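Local coordinates for protein 3-dehydroquinate dehydratase (PDB 4H3D) that catalyses the cis-dehydration of 3-dehydroquinate to 3-dehydroshikimate through a Schiff-base intermediate, the third step of the chorismate pathway, at residues T14-I26 with G220-A232. Sequence-based numbering, arbitrary orientation. Where two conformers were deposited one is given.
With SHL (5-hydroxy-6-methyl-4-oxo-4H-pyran-2-carboxylic acid), chain I.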
loop_
_atom_site.group_PDB
_atom_site.type_symbol
_atom_site.label_atom_id
_atom_site.label_comp_id
_atom_site.label_asym_id
_atom_site.label_seq_id
_atom_site.Cartn_x
_atom_site.Cartn_y
_atom_site.Cartn_z
ATOM N N THR B 14 3.838 -2.947 -22.625
ATOM C CA THR B 14 2.701 -2.029 -22.856
ATOM C C THR B 14 2.397 -1.250 -21.582
ATOM O O THR B 14 1.750 -1.766 -20.683
ATOM C CB THR B 14 1.416 -2.799 -23.266
ATOM O OG1 THR B 14 1.679 -3.609 -24.415
ATOM C CG2 THR B 14 0.288 -1.834 -23.579
ATOM N N ILE B 15 2.876 -0.006 -21.511
ATOM C CA ILE B 15 2.652 0.846 -20.337
ATOM C C ILE B 15 1.237 1.362 -20.408
ATOM O O ILE B 15 0.787 1.818 -21.465
ATOM C CB ILE B 15 3.642 2.038 -20.291
ATOM C CG1 ILE B 15 5.088 1.530 -20.352
ATOM C CG2 ILE B 15 3.432 2.907 -19.007
ATOM C CD1 ILE B 15 6.121 2.635 -20.313
ATOM N N GLY B 16 0.527 1.285 -19.288
ATOM C CA GLY B 16 -0.864 1.728 -19.225
ATOM C C GLY B 16 -1.848 0.582 -19.213
ATOM O O GLY B 16 -3.048 0.795 -19.136
ATOM N N GLU B 17 -1.345 -0.640 -19.300
ATOM C CA GLU B 17 -2.203 -1.821 -19.306
ATOM C C GLU B 17 -1.821 -2.729 -18.141
ATOM O O GLU B 17 -0.638 -2.881 -17.827
ATOM C CB GLU B 17 -2.053 -2.575 -20.646
ATOM C CG GLU B 17 -3.074 -3.675 -20.885
ATOM C CD GLU B 17 -2.927 -4.351 -22.258
ATOM O OE1 GLU B 17 -1.971 -4.025 -22.999
ATOM O OE2 GLU B 17 -3.772 -5.215 -22.589
ATOM N N GLY B 18 -2.830 -3.312 -17.496
ATOM C CA GLY B 18 -2.626 -4.250 -16.401
ATOM C C GLY B 18 -1.866 -3.743 -15.178
ATOM O O GLY B 18 -2.094 -2.637 -14.675
ATOM N N ARG B 19 -0.955 -4.577 -14.705
ATOM C CA ARG B 19 -0.182 -4.300 -13.532
ATOM C C ARG B 19 0.802 -3.170 -13.864
ATOM O O ARG B 19 1.290 -3.109 -14.985
ATOM C CB ARG B 19 0.588 -5.558 -13.151
ATOM C CG ARG B 19 0.982 -5.640 -11.693
ATOM C CD ARG B 19 2.187 -6.535 -11.516
ATOM N NE ARG B 19 3.359 -5.863 -12.060
ATOM C CZ ARG B 19 4.604 -6.295 -11.949
ATOM N NH1 ARG B 19 4.874 -7.424 -11.305
ATOM N NH2 ARG B 19 5.590 -5.582 -12.489
ATOM N N PRO B 20 1.071 -2.259 -12.908
ATOM C CA PRO B 20 2.060 -1.228 -13.175
ATOM C C PRO B 20 3.399 -1.843 -13.511
ATOM O O PRO B 20 3.731 -2.914 -12.999
ATOM C CB PRO B 20 2.170 -0.494 -11.841
ATOM C CG PRO B 20 0.850 -0.694 -11.205
ATOM C CD PRO B 20 0.344 -2.008 -11.657
ATOM N N LYS B 21 4.168 -1.160 -14.341
ATOM C CA LYS B 21 5.478 -1.647 -14.735
ATOM C C LYS B 21 6.519 -1.141 -13.753
ATOM O O LYS B 21 6.408 -0.024 -13.229
ATOM C CB LYS B 21 5.803 -1.201 -16.162
ATOM C CG LYS B 21 4.674 -1.516 -17.183
ATOM C CD LYS B 21 4.322 -2.993 -17.228
ATOM C CE LYS B 21 3.194 -3.271 -18.227
ATOM N NZ LYS B 21 1.876 -2.713 -17.746
ATOM N N ILE B 22 7.522 -1.963 -13.495
ATOM C CA ILE B 22 8.582 -1.607 -12.564
ATOM C C ILE B 22 9.823 -1.165 -13.304
ATOM O O ILE B 22 10.329 -1.889 -14.199
ATOM C CB ILE B 22 8.983 -2.800 -11.673
ATOM C CG1 ILE B 22 7.799 -3.258 -10.837
ATOM C CG2 ILE B 22 10.151 -2.404 -10.746
ATOM C CD1 ILE B 22 8.087 -4.488 -9.989
ATOM N N CYS B 23 10.327 0.002 -12.916
ATOM C CA CYS B 23 11.533 0.583 -13.481
ATOM C C CYS B 23 12.605 0.641 -12.404
ATOM O O CYS B 23 12.326 1.033 -11.257
ATOM C CB CYS B 23 11.253 2.005 -13.973
ATOM S SG CYS B 23 12.618 2.800 -14.770
ATOM N N VAL B 24 13.823 0.249 -12.759
ATOM C CA VAL B 24 14.943 0.270 -11.833
ATOM C C VAL B 24 16.079 1.089 -12.436
ATOM O O VAL B 24 16.455 0.864 -13.584
ATOM C CB VAL B 24 15.453 -1.155 -11.567
ATOM C CG1 VAL B 24 16.557 -1.130 -10.533
ATOM C CG2 VAL B 24 14.300 -2.060 -11.120
ATOM N N PRO B 25 16.625 2.061 -11.669
ATOM C CA PRO B 25 17.728 2.851 -12.190
ATOM C C PRO B 25 19.121 2.260 -12.024
ATOM O O PRO B 25 19.384 1.487 -11.092
ATOM C CB PRO B 25 17.654 4.161 -11.374
ATOM C CG PRO B 25 16.955 3.830 -10.165
ATOM C CD PRO B 25 16.056 2.652 -10.448
ATOM N N ILE B 26 19.992 2.649 -12.956
ATOM C CA ILE B 26 21.426 2.362 -12.930
ATOM C C ILE B 26 22.034 3.721 -12.609
ATOM O O ILE B 26 21.749 4.730 -13.304
ATOM C CB ILE B 26 21.927 1.848 -14.290
ATOM C CG1 ILE B 26 21.397 0.433 -14.508
ATOM C CG2 ILE B 26 23.480 1.873 -14.352
ATOM C CD1 ILE B 26 21.770 -0.187 -15.859
ATOM N N GLY B 220 -0.490 1.643 -7.654
ATOM C CA GLY B 220 -0.741 2.161 -8.987
ATOM C C GLY B 220 -1.904 1.533 -9.727
ATOM O O GLY B 220 -2.652 2.226 -10.428
ATOM N N GLU B 221 -2.090 0.226 -9.573
ATOM C CA GLU B 221 -3.154 -0.439 -10.298
ATOM C C GLU B 221 -4.516 0.089 -9.893
ATOM O O GLU B 221 -5.415 0.188 -10.717
ATOM C CB GLU B 221 -3.078 -1.965 -10.138
ATOM C CG GLU B 221 -3.974 -2.711 -11.088
ATOM C CD GLU B 221 -3.700 -4.201 -11.117
ATOM O OE1 GLU B 221 -4.606 -4.963 -11.523
ATOM O OE2 GLU B 221 -2.587 -4.612 -10.729
ATOM N N ILE B 222 -4.667 0.444 -8.634
ATOM C CA ILE B 222 -5.938 0.975 -8.169
ATOM C C ILE B 222 -6.087 2.483 -8.409
ATOM O O ILE B 222 -7.108 2.929 -8.921
ATOM C CB ILE B 222 -6.164 0.646 -6.676
ATOM C CG1 ILE B 222 -6.467 -0.857 -6.518
ATOM C CG2 ILE B 222 -7.330 1.465 -6.107
ATOM C CD1 ILE B 222 -7.791 -1.314 -7.169
ATOM N N PHE B 223 -5.068 3.262 -8.071
ATOM C CA PHE B 223 -5.189 4.715 -8.171
ATOM C C PHE B 223 -4.797 5.333 -9.507
ATOM O O PHE B 223 -5.265 6.413 -9.840
ATOM C CB PHE B 223 -4.515 5.377 -6.976
ATOM C CG PHE B 223 -5.189 5.041 -5.689
ATOM C CD1 PHE B 223 -6.337 5.710 -5.305
ATOM C CD2 PHE B 223 -4.745 3.993 -4.914
ATOM C CE1 PHE B 223 -6.989 5.371 -4.136
ATOM C CE2 PHE B 223 -5.401 3.654 -3.733
ATOM C CZ PHE B 223 -6.514 4.340 -3.354
ATOM N N GLY B 224 -3.962 4.651 -10.269
ATOM C CA GLY B 224 -3.672 5.093 -11.627
ATOM C C GLY B 224 -2.246 5.295 -12.078
ATOM O O GLY B 224 -2.034 5.559 -13.260
ATOM N N SER B 225 -1.254 5.197 -11.191
ATOM C CA SER B 225 0.121 5.388 -11.647
ATOM C C SER B 225 0.540 4.146 -12.463
ATOM O O SER B 225 0.387 2.997 -12.006
ATOM C CB SER B 225 1.091 5.666 -10.500
ATOM O OG SER B 225 2.390 5.921 -11.032
ATOM N N ALA B 226 1.045 4.393 -13.663
ATOM C CA ALA B 226 1.370 3.330 -14.633
ATOM C C ALA B 226 2.749 2.724 -14.499
ATOM O O ALA B 226 2.994 1.628 -15.012
ATOM C CB ALA B 226 1.181 3.858 -16.074
ATOM N N LEU B 227 3.641 3.425 -13.803
ATOM C CA LEU B 227 5.033 3.003 -13.645
ATOM C C LEU B 227 5.490 3.283 -12.202
ATOM O O LEU B 227 5.200 4.356 -11.653
ATOM C CB LEU B 227 5.901 3.789 -14.635
ATOM C CG LEU B 227 7.334 3.342 -14.865
ATOM C CD1 LEU B 227 7.333 1.949 -15.433
ATOM C CD2 LEU B 227 8.059 4.271 -15.790
ATOM N N THR B 228 6.193 2.330 -11.591
ATOM C CA THR B 228 6.667 2.483 -10.239
ATOM C C THR B 228 8.167 2.162 -10.240
ATOM O O THR B 228 8.629 1.319 -11.008
ATOM C CB THR B 228 5.872 1.629 -9.245
ATOM O OG1 THR B 228 6.359 1.866 -7.919
ATOM C CG2 THR B 228 5.964 0.151 -9.591
ATOM N N PHE B 229 8.917 2.867 -9.406
ATOM C CA PHE B 229 10.367 2.736 -9.377
ATOM C C PHE B 229 10.876 1.980 -8.151
ATOM O O PHE B 229 10.549 2.312 -7.012
ATOM C CB PHE B 229 11.005 4.131 -9.444
ATOM C CG PHE B 229 10.796 4.830 -10.769
ATOM C CD1 PHE B 229 9.564 5.365 -11.103
ATOM C CD2 PHE B 229 11.831 4.953 -11.673
ATOM C CE1 PHE B 229 9.375 6.010 -12.338
ATOM C CE2 PHE B 229 11.645 5.598 -12.900
ATOM C CZ PHE B 229 10.413 6.120 -13.221
ATOM N N GLY B 230 11.681 0.961 -8.398
ATOM C CA GLY B 230 12.273 0.157 -7.328
ATOM C C GLY B 230 13.772 0.421 -7.280
ATOM O O GLY B 230 14.355 0.904 -8.244
ATOM N N ALA B 231 14.393 0.130 -6.148
ATOM C CA ALA B 231 15.827 0.320 -6.006
ATOM C C ALA B 231 16.528 -0.983 -6.396
ATOM O O ALA B 231 15.983 -2.077 -6.186
ATOM C CB ALA B 231 16.163 0.706 -4.568
ATOM N N ALA B 232 17.728 -0.871 -6.959
ATOM C CA ALA B 232 18.502 -2.049 -7.380
ATOM C C ALA B 232 18.901 -2.888 -6.177
ATOM O O ALA B 232 18.619 -4.086 -6.121
ATOM C CB ALA B 232 19.735 -1.630 -8.152
HETATM O OAD SHL I . 11.861 6.468 -7.064
HETATM C CAH SHL I . 12.082 7.654 -6.712
HETATM O OAA SHL I . 12.340 7.937 -5.514
HETATM C CAK SHL I . 12.038 8.694 -7.721
HETATM O OAG SHL I . 11.733 8.316 -9.071
HETATM C CAF SHL I . 11.877 9.273 -10.096
HETATM C CAL SHL I . 11.719 8.874 -11.382
HETATM C CAJ SHL I . 12.268 10.514 -9.736
HETATM O OAC SHL I . 12.442 11.440 -10.675
HETATM C CAI SHL I . 12.483 10.845 -8.427
HETATM C CAE SHL I . 12.365 9.956 -7.434
HETATM O OAB SHL I . 12.825 12.084 -8.108
HETATM O O HOH W 1 1.477 0.217 -16.790
HETATM O O HOH W 2 18.681 1.209 -8.332
#
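Lys21 and Cys23 face Leu227 and Phe229 across a parallel strand pair, knit by four backbone hydrogen bonds that alternate from side to side: Lys21 N to Ala226 O (3.1 Å), Thr228 N to Lys21 O, Cys23 N to Thr228 O, and Gly230 N to Cys23 O (2.9 Å). Beyond this ladder, one water joins Pro25 O to Ala232 N; another, at the start, links Ala226 O to Gly16 N and Lys21 NZ. The Lys21 chain kinks about CB-CG (chi2 -57°) and again about CD-CE (chi4 -70°), folding its ammonium back onto the loop that leads into strand 21-26, where NZ donates to Arg19 O (2.9 Å).

In van der Waals packing, the Pro20 ring rests against the start of helix 220-223, CG 3.5 Å from Glu221 N and CD 3.7 Å from Glu221 CB. Ile22 CG1 runs alongside Thr228 CG2 (4.1 Å), and Ile22 also meets Leu250 of helix 243-256.

Cys23 CB sits over one face of the Phe229 ring, displaced toward the rim, 4.0 Å from its centroid, and SG approaches obliquely, 3.5 Å from CE2. The ligand methyl CAL lies over the opposite face, likewise near the rim, so Cys23 backs a wall of the pocket holding Schiff-base Lys174. Pairing first strand with eighth closes the TIM barrel of type I dehydroquinases.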